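Local coordinates for protein beta chain (PDB 6IYH) that binds haem in a globin fold and, as the beta chain of a sturgeon haemoglobin, probably carries oxygen in a four-chain assembly, at residues 29-32 with 37-40; 39-44 with 60-65. One frame throughout, in Å; residues are numbered along the deposited sequence.

Contact 1 (29-32 with 37-40); sequences RLLV and TQRY. With HEM (protoporphyrin IX containing Fe), chain D.
A buried contact of mixed character, leucine side chains against a threonine hydroxyl and a glutamine chain with one side-chain amide hydrogen bond, joins Leu30 and Leu31, near the C-terminal end of helix 19-33, to Thr37 and Gln38 of the 3-10 segment that follows the turn. Gln38 makes the polar link: its carboxamide NE2 donates to the backbone O of Leu31 at 2.9 Å. The bond is fairly straight at nitrogen (157°), and the acceptor lies nearly in the amide plane of the glutamine, but the donor stands above the carbonyl plane of Leu31. Beyond CG the Gln38 chain runs extended, and the CG itself passes 4.0 Å from Leu31 CD2. The same methyl lies 3.5 Å from Thr37 OG1, so it bridges the two residues of the 3-10 segment. In the globin fold this corner is where helix B gives way to the short C helix, which leads the chain to the haem. Thr37 lies in the 3-10 segment with its hydroxyl set between the backbone N and the carbonyl carbon (chi1 61°); OG1 hydrogen-bonds to Tyr34 O in the intervening turn and lies 3.7 Å from Leu30 CG. The same torsion leaves CG2 beside the haem, 3.9 Å from the vinyl carbon CBC. Leu30 reaches the porphyrin too, CD2 standing 4.1 Å from the methyl carbon CMC. One turn further on, Tyr40 flanks this corner of the haem, its ring CD2 3.6 Å from CBC, while CG of Arg39 packs over one ring face, offset toward the rim. The Tyr40 hydroxyl is hydrogen-bonded to Asp98 N and to an acidic side chain of a neighbouring subunit, which places the far end of the segment at a subunit interface. Ile53 of helix 50-55 covers both Leu31 and Gln38.

Contact 2 (39-44 with 60-65); sequences RYFGAF and HAHGKT. With HEM (protoporphyrin IX containing Fe), chain D.
With CG anti to the backbone N (chi1 -169°), His62 extends its imidazole from helix 57-75 toward the haem, while Phe41 and Phe44, both with CG anti to the carbonyl carbon, send their rings in from segment 39-44. The Phe44 side chain meets that of His62 at about a right angle, CZ resting 3.4 Å from His62 CB. Phe41 CE1 approaches His62 CD2 at 3.6 Å, and the planes of these two rings are inclined by 57°. The three form an aromatic cluster on the distal side of a globin haem pocket. Here His62 matches the distal histidine of the family: its NE2 is hydrogen-bonded at 2.6 Å to a water in the plane of the imidazole, and that water ligates the haem iron at 2.1 Å. The imidazole edge also nears the porphyrin, CE1 lying 3.4 Å from the meso carbon CHA. Phe41 presses on the haem as well, its CZ 3.4 Å from CHD. Replacing Phe41 by an alanine would probably open a gap over the porphyrin face around CHD and pyrrole D and leave the His62 ring freer to turn away from the water. Thr65, one turn along the helix, touches the haem methyl CMA with its CG2.

Overall arrangement
From the N terminus, helix 19-33 delivers segment 29-32, and contact 1 closes the short loop back to it from residues 37-40. The chain continues directly into segment 39-44, where contact 2 begins; the two share Arg39 and Tyr40. Contact 2 then closes a wider loop, spanning helix 50-55, onto helix 57-75. The loops therefore follow one another with a small overlap at 39-40. Their centres lie about 9 Å apart, and they meet directly where Leu31 CD2 packs 3.8 Å from Phe41 CD2. Together they tie helix 19-33 and helix 57-75 to the intervening corner, and both border the same haem.

Contact 1 (29-32 with 37-40)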
loop_
_atom_site.group_PDB
_atom_site.type_symbol
_atom_site.label_atom_id
_atom_site.label_comp_id
_atom_site.label_asym_id
_atom_site.label_seq_id
_atom_site.Cartn_x
_atom_site.Cartn_y
_atom_site.Cartn_z
ATOM N N ARG B 29 -14.277 -10.808 9.710
ATOM C CA ARG B 29 -13.351 -10.964 8.627
ATOM C C ARG B 29 -12.129 -10.132 8.789
ATOM O O ARG B 29 -11.035 -10.655 8.536
ATOM C CB ARG B 29 -14.000 -10.786 7.247
ATOM C CG ARG B 29 -15.002 -11.938 6.907
ATOM C CD ARG B 29 -15.747 -11.622 5.622
ATOM N NE ARG B 29 -16.805 -12.608 5.460
ATOM C CZ ARG B 29 -16.618 -13.790 4.869
ATOM N NH1 ARG B 29 -15.458 -14.108 4.284
ATOM N NH2 ARG B 29 -17.609 -14.650 4.840
ATOM N N LEU B 30 -12.247 -8.870 9.245
ATOM C CA LEU B 30 -11.101 -8.070 9.449
ATOM C C LEU B 30 -10.138 -8.778 10.422
ATOM O O LEU B 30 -8.926 -8.890 10.210
ATOM C CB LEU B 30 -11.442 -6.674 9.969
ATOM C CG LEU B 30 -10.242 -5.809 10.244
ATOM C CD1 LEU B 30 -9.599 -5.335 8.978
ATOM C CD2 LEU B 30 -10.601 -4.670 11.150
ATOM N N LEU B 31 -10.692 -9.213 11.537
ATOM C CA LEU B 31 -9.862 -9.791 12.622
ATOM C C LEU B 31 -9.274 -11.178 12.288
ATOM O O LEU B 31 -8.138 -11.513 12.773
ATOM C CB LEU B 31 -10.697 -9.851 13.901
ATOM C CG LEU B 31 -11.127 -8.505 14.468
ATOM C CD1 LEU B 31 -12.098 -8.788 15.616
ATOM C CD2 LEU B 31 -9.917 -7.744 14.966
ATOM N N VAL B 32 -9.972 -11.946 11.456
ATOM C CA VAL B 32 -9.462 -13.241 11.023
ATOM C C VAL B 32 -8.456 -13.061 9.866
ATOM O O VAL B 32 -7.353 -13.728 9.896
ATOM C CB VAL B 32 -10.605 -14.213 10.612
ATOM C CG1 VAL B 32 -10.036 -15.461 9.910
ATOM C CG2 VAL B 32 -11.435 -14.547 11.856
ATOM N N THR B 37 -4.646 -6.793 13.284
ATOM C CA THR B 37 -5.567 -5.818 13.728
ATOM C C THR B 37 -6.140 -6.113 15.106
ATOM O O THR B 37 -6.669 -5.191 15.698
ATOM C CB THR B 37 -6.761 -5.637 12.712
ATOM O OG1 THR B 37 -7.497 -6.852 12.545
ATOM C CG2 THR B 37 -6.211 -5.165 11.331
ATOM N N GLN B 38 -6.043 -7.362 15.565
ATOM C CA GLN B 38 -6.460 -7.760 16.880
ATOM C C GLN B 38 -5.758 -6.889 17.971
ATOM O O GLN B 38 -6.358 -6.652 19.050
ATOM C CB GLN B 38 -6.249 -9.250 17.143
ATOM C CG GLN B 38 -7.094 -10.242 16.321
ATOM C CD GLN B 38 -6.474 -11.595 16.239
ATOM O OE1 GLN B 38 -5.653 -11.948 17.115
ATOM N NE2 GLN B 38 -6.810 -12.379 15.226
ATOM N N ARG B 39 -4.570 -6.371 17.673
ATOM C CA ARG B 39 -3.835 -5.577 18.663
ATOM C C ARG B 39 -4.585 -4.320 19.041
ATOM O O ARG B 39 -4.358 -3.769 20.128
ATOM C CB ARG B 39 -2.440 -5.176 18.175
ATOM C CG ARG B 39 -2.374 -4.016 17.158
ATOM C CD ARG B 39 -0.952 -3.557 16.808
ATOM N NE ARG B 39 -0.241 -3.083 17.968
ATOM C CZ ARG B 39 -0.389 -1.882 18.519
ATOM N NH1 ARG B 39 -1.247 -1.007 18.030
ATOM N NH2 ARG B 39 0.350 -1.534 19.565
ATOM N N TYR B 40 -5.410 -3.805 18.129
ATOM C CA TYR B 40 -6.049 -2.520 18.404
ATOM C C TYR B 40 -7.274 -2.716 19.295
ATOM O O TYR B 40 -7.706 -1.772 19.894
ATOM C CB TYR B 40 -6.411 -1.823 17.137
ATOM C CG TYR B 40 -5.271 -1.475 16.208
ATOM C CD1 TYR B 40 -4.468 -0.357 16.408
ATOM C CD2 TYR B 40 -4.993 -2.279 15.117
ATOM C CE1 TYR B 40 -3.448 0.002 15.536
ATOM C CE2 TYR B 40 -3.973 -1.908 14.192
ATOM C CZ TYR B 40 -3.166 -0.775 14.430
ATOM O OH TYR B 40 -2.173 -0.361 13.532
HETATM C CHA HEM D . -13.897 2.717 17.524
HETATM C CHB HEM D . -15.804 3.627 13.212
HETATM C CHC HEM D . -12.115 1.218 11.167
HETATM C CHD HEM D . -10.158 0.465 15.510
HETATM C C1A HEM D . -14.685 3.182 16.496
HETATM C C2A HEM D . -15.937 3.833 16.725
HETATM C C3A HEM D . -16.478 4.066 15.541
HETATM C C4A HEM D . -15.604 3.542 14.550
HETATM C CMA HEM D . -17.817 4.754 15.273
HETATM C CAA HEM D . -16.553 4.230 18.054
HETATM C CBA HEM D . -16.177 5.677 18.360
HETATM C CGA HEM D . -16.761 6.214 19.660
HETATM O O1A HEM D . -16.414 5.767 20.772
HETATM O O2A HEM D . -17.593 7.138 19.639
HETATM C C1B HEM D . -14.959 3.031 12.253
HETATM C C2B HEM D . -15.182 3.080 10.833
HETATM C C3B HEM D . -14.181 2.334 10.283
HETATM C C4B HEM D . -13.279 1.958 11.364
HETATM C CMB HEM D . -16.355 3.676 10.037
HETATM C CAB HEM D . -13.868 1.976 8.883
HETATM C CBB HEM D . -14.756 2.074 7.877
HETATM C C1C HEM D . -11.269 0.727 12.133
HETATM C C2C HEM D . -10.070 -0.062 11.955
HETATM C C3C HEM D . -9.510 -0.260 13.209
HETATM C C4C HEM D . -10.333 0.485 14.164
HETATM C CMC HEM D . -9.735 -0.656 10.633
HETATM C CAC HEM D . -8.342 -1.071 13.635
HETATM C CBC HEM D . -7.737 -1.900 12.772
HETATM C C1D HEM D . -11.104 0.985 16.412
HETATM C C2D HEM D . -10.930 0.833 17.846
HETATM C C3D HEM D . -11.933 1.496 18.438
HETATM C C4D HEM D . -12.724 1.985 17.308
HETATM C CMD HEM D . -9.749 0.159 18.549
HETATM C CAD HEM D . -12.241 1.621 19.923
HETATM C CBD HEM D . -12.893 0.256 20.293
HETATM C CGD HEM D . -13.347 0.076 21.734
HETATM O O1D HEM D . -14.493 0.396 22.096
HETATM O O2D HEM D . -12.593 -0.478 22.530
HETATM N NA HEM D . -14.509 3.014 15.188
HETATM N NB HEM D . -13.778 2.430 12.521
HETATM N NC HEM D . -11.345 1.062 13.477
HETATM N ND HEM D . -12.189 1.713 16.051
HETATM FE FE HEM D . -12.938 2.091 14.350
HETATM O O HOH W 1 -13.856 0.223 14.374
#

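Contact 2 (39-44 with 60-65)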
loop_
_atom_site.group_PDB
_atom_site.type_symbol
_atom_site.label_atom_id
_atom_site.label_comp_id
_atom_site.label_asym_id
_atom_site.label_seq_id
_atom_site.Cartn_x
_atom_site.Cartn_y
_atom_site.Cartn_z
ATOM N N ARG B 39 -4.570 -6.371 17.673
ATOM C CA ARG B 39 -3.835 -5.577 18.663
ATOM C C ARG B 39 -4.585 -4.320 19.041
ATOM O O ARG B 39 -4.358 -3.769 20.128
ATOM C CB ARG B 39 -2.440 -5.176 18.175
ATOM C CG ARG B 39 -2.374 -4.016 17.158
ATOM C CD ARG B 39 -0.952 -3.557 16.808
ATOM N NE ARG B 39 -0.241 -3.083 17.968
ATOM C CZ ARG B 39 -0.389 -1.882 18.519
ATOM N NH1 ARG B 39 -1.247 -1.007 18.030
ATOM N NH2 ARG B 39 0.350 -1.534 19.565
ATOM N N TYR B 40 -5.410 -3.805 18.129
ATOM C CA TYR B 40 -6.049 -2.520 18.404
ATOM C C TYR B 40 -7.274 -2.716 19.295
ATOM O O TYR B 40 -7.706 -1.772 19.894
ATOM C CB TYR B 40 -6.411 -1.823 17.137
ATOM C CG TYR B 40 -5.271 -1.475 16.208
ATOM C CD1 TYR B 40 -4.468 -0.357 16.408
ATOM C CD2 TYR B 40 -4.993 -2.279 15.117
ATOM C CE1 TYR B 40 -3.448 0.002 15.536
ATOM C CE2 TYR B 40 -3.973 -1.908 14.192
ATOM C CZ TYR B 40 -3.166 -0.775 14.430
ATOM O OH TYR B 40 -2.173 -0.361 13.532
ATOM N N PHE B 41 -7.749 -3.932 19.445
ATOM C CA PHE B 41 -9.028 -4.243 20.108
ATOM C C PHE B 41 -8.814 -5.185 21.322
ATOM O O PHE B 41 -9.550 -6.154 21.516
ATOM C CB PHE B 41 -9.921 -4.995 19.131
ATOM C CG PHE B 41 -10.363 -4.206 17.975
ATOM C CD1 PHE B 41 -11.405 -3.272 18.084
ATOM C CD2 PHE B 41 -9.826 -4.431 16.736
ATOM C CE1 PHE B 41 -11.818 -2.518 16.981
ATOM C CE2 PHE B 41 -10.210 -3.670 15.663
ATOM C CZ PHE B 41 -11.247 -2.759 15.778
ATOM N N GLY B 42 -7.797 -4.937 22.100
ATOM C CA GLY B 42 -7.642 -5.609 23.431
ATOM C C GLY B 42 -8.819 -5.687 24.417
ATOM O O GLY B 42 -8.965 -6.688 25.102
ATOM N N ALA B 43 -9.634 -4.645 24.480
ATOM C CA ALA B 43 -10.865 -4.588 25.265
ATOM C C ALA B 43 -11.909 -5.716 25.034
ATOM O O ALA B 43 -12.888 -5.837 25.779
ATOM C CB ALA B 43 -11.517 -3.236 24.998
ATOM N N PHE B 44 -11.783 -6.471 23.950
ATOM C CA PHE B 44 -12.758 -7.465 23.572
ATOM C C PHE B 44 -12.502 -8.821 24.174
ATOM O O PHE B 44 -13.323 -9.710 24.045
ATOM C CB PHE B 44 -12.835 -7.604 22.040
ATOM C CG PHE B 44 -13.396 -6.420 21.322
ATOM C CD1 PHE B 44 -13.880 -5.297 21.973
ATOM C CD2 PHE B 44 -13.416 -6.444 19.955
ATOM C CE1 PHE B 44 -14.362 -4.209 21.266
ATOM C CE2 PHE B 44 -13.888 -5.330 19.248
ATOM C CZ PHE B 44 -14.378 -4.231 19.917
ATOM N N HIS B 60 -19.311 -8.584 17.793
ATOM C CA HIS B 60 -20.587 -8.319 17.172
ATOM C C HIS B 60 -21.071 -6.916 17.467
ATOM O O HIS B 60 -21.517 -6.183 16.535
ATOM C CB HIS B 60 -21.637 -9.293 17.586
ATOM C CG HIS B 60 -21.243 -10.725 17.400
ATOM N ND1 HIS B 60 -21.772 -11.728 18.186
ATOM C CD2 HIS B 60 -20.293 -11.316 16.640
ATOM C CE1 HIS B 60 -21.232 -12.885 17.838
ATOM N NE2 HIS B 60 -20.376 -12.661 16.853
ATOM N N ALA B 61 -21.058 -6.487 18.743
ATOM C CA ALA B 61 -21.506 -5.159 19.055
ATOM C C ALA B 61 -20.700 -4.055 18.369
ATOM O O ALA B 61 -21.221 -3.007 17.876
ATOM C CB ALA B 61 -21.513 -4.958 20.591
ATOM N N HIS B 62 -19.399 -4.246 18.335
ATOM C CA HIS B 62 -18.549 -3.259 17.708
ATOM C C HIS B 62 -18.748 -3.170 16.192
ATOM O O HIS B 62 -18.770 -2.088 15.603
ATOM C CB HIS B 62 -17.042 -3.433 18.010
ATOM C CG HIS B 62 -16.276 -2.252 17.569
ATOM N ND1 HIS B 62 -16.492 -1.006 18.136
ATOM C CD2 HIS B 62 -15.405 -2.062 16.529
ATOM C CE1 HIS B 62 -15.796 -0.110 17.470
ATOM N NE2 HIS B 62 -15.099 -0.723 16.514
ATOM N N GLY B 63 -18.930 -4.322 15.591
ATOM C CA GLY B 63 -19.210 -4.373 14.157
ATOM C C GLY B 63 -20.502 -3.577 13.852
ATOM O O GLY B 63 -20.575 -2.846 12.861
ATOM N N LYS B 64 -21.511 -3.743 14.685
ATOM C CA LYS B 64 -22.724 -2.904 14.510
ATOM C C LYS B 64 -22.429 -1.421 14.633
ATOM O O LYS B 64 -22.914 -0.611 13.870
ATOM C CB LYS B 64 -23.774 -3.356 15.537
ATOM C CG LYS B 64 -25.134 -2.698 15.414
ATOM C CD LYS B 64 -26.056 -3.064 16.586
ATOM C CE LYS B 64 -27.415 -2.451 16.293
ATOM N NZ LYS B 64 -28.510 -2.983 17.157
ATOM N N THR B 65 -21.657 -1.031 15.626
ATOM C CA THR B 65 -21.253 0.390 15.784
ATOM C C THR B 65 -20.599 0.937 14.505
ATOM O O THR B 65 -20.894 2.054 14.060
ATOM C CB THR B 65 -20.361 0.530 17.043
ATOM O OG1 THR B 65 -21.106 0.144 18.231
ATOM C CG2 THR B 65 -19.788 1.929 17.209
HETATM C CHA HEM D . -13.897 2.717 17.524
HETATM C CHB HEM D . -15.804 3.627 13.212
HETATM C CHC HEM D . -12.115 1.218 11.167
HETATM C CHD HEM D . -10.158 0.465 15.510
HETATM C C1A HEM D . -14.685 3.182 16.496
HETATM C C2A HEM D . -15.937 3.833 16.725
HETATM C C3A HEM D . -16.478 4.066 15.541
HETATM C C4A HEM D . -15.604 3.542 14.550
HETATM C CMA HEM D . -17.817 4.754 15.273
HETATM C CAA HEM D . -16.553 4.230 18.054
HETATM C CBA HEM D . -16.177 5.677 18.360
HETATM C CGA HEM D . -16.761 6.214 19.660
HETATM O O1A HEM D . -16.414 5.767 20.772
HETATM O O2A HEM D . -17.593 7.138 19.639
HETATM C C1B HEM D . -14.959 3.031 12.253
HETATM C C2B HEM D . -15.182 3.080 10.833
HETATM C C3B HEM D . -14.181 2.334 10.283
HETATM C C4B HEM D . -13.279 1.958 11.364
HETATM C CMB HEM D . -16.355 3.676 10.037
HETATM C CAB HEM D . -13.868 1.976 8.883
HETATM C CBB HEM D . -14.756 2.074 7.877
HETATM C C1C HEM D . -11.269 0.727 12.133
HETATM C C2C HEM D . -10.070 -0.062 11.955
HETATM C C3C HEM D . -9.510 -0.260 13.209
HETATM C C4C HEM D . -10.333 0.485 14.164
HETATM C CMC HEM D . -9.735 -0.656 10.633
HETATM C CAC HEM D . -8.342 -1.071 13.635
HETATM C CBC HEM D . -7.737 -1.900 12.772
HETATM C C1D HEM D . -11.104 0.985 16.412
HETATM C C2D HEM D . -10.930 0.833 17.846
HETATM C C3D HEM D . -11.933 1.496 18.438
HETATM C C4D HEM D . -12.724 1.985 17.308
HETATM C CMD HEM D . -9.749 0.159 18.549
HETATM C CAD HEM D . -12.241 1.621 19.923
HETATM C CBD HEM D . -12.893 0.256 20.293
HETATM C CGD HEM D . -13.347 0.076 21.734
HETATM O O1D HEM D . -14.493 0.396 22.096
HETATM O O2D HEM D . -12.593 -0.478 22.530
HETATM N NA HEM D . -14.509 3.014 15.188
HETATM N NB HEM D . -13.778 2.430 12.521
HETATM N NC HEM D . -11.345 1.062 13.477
HETATM N ND HEM D . -12.189 1.713 16.051
HETATM FE FE HEM D . -12.938 2.091 14.350
HETATM O O HOH W 1 -13.856 0.223 14.374
#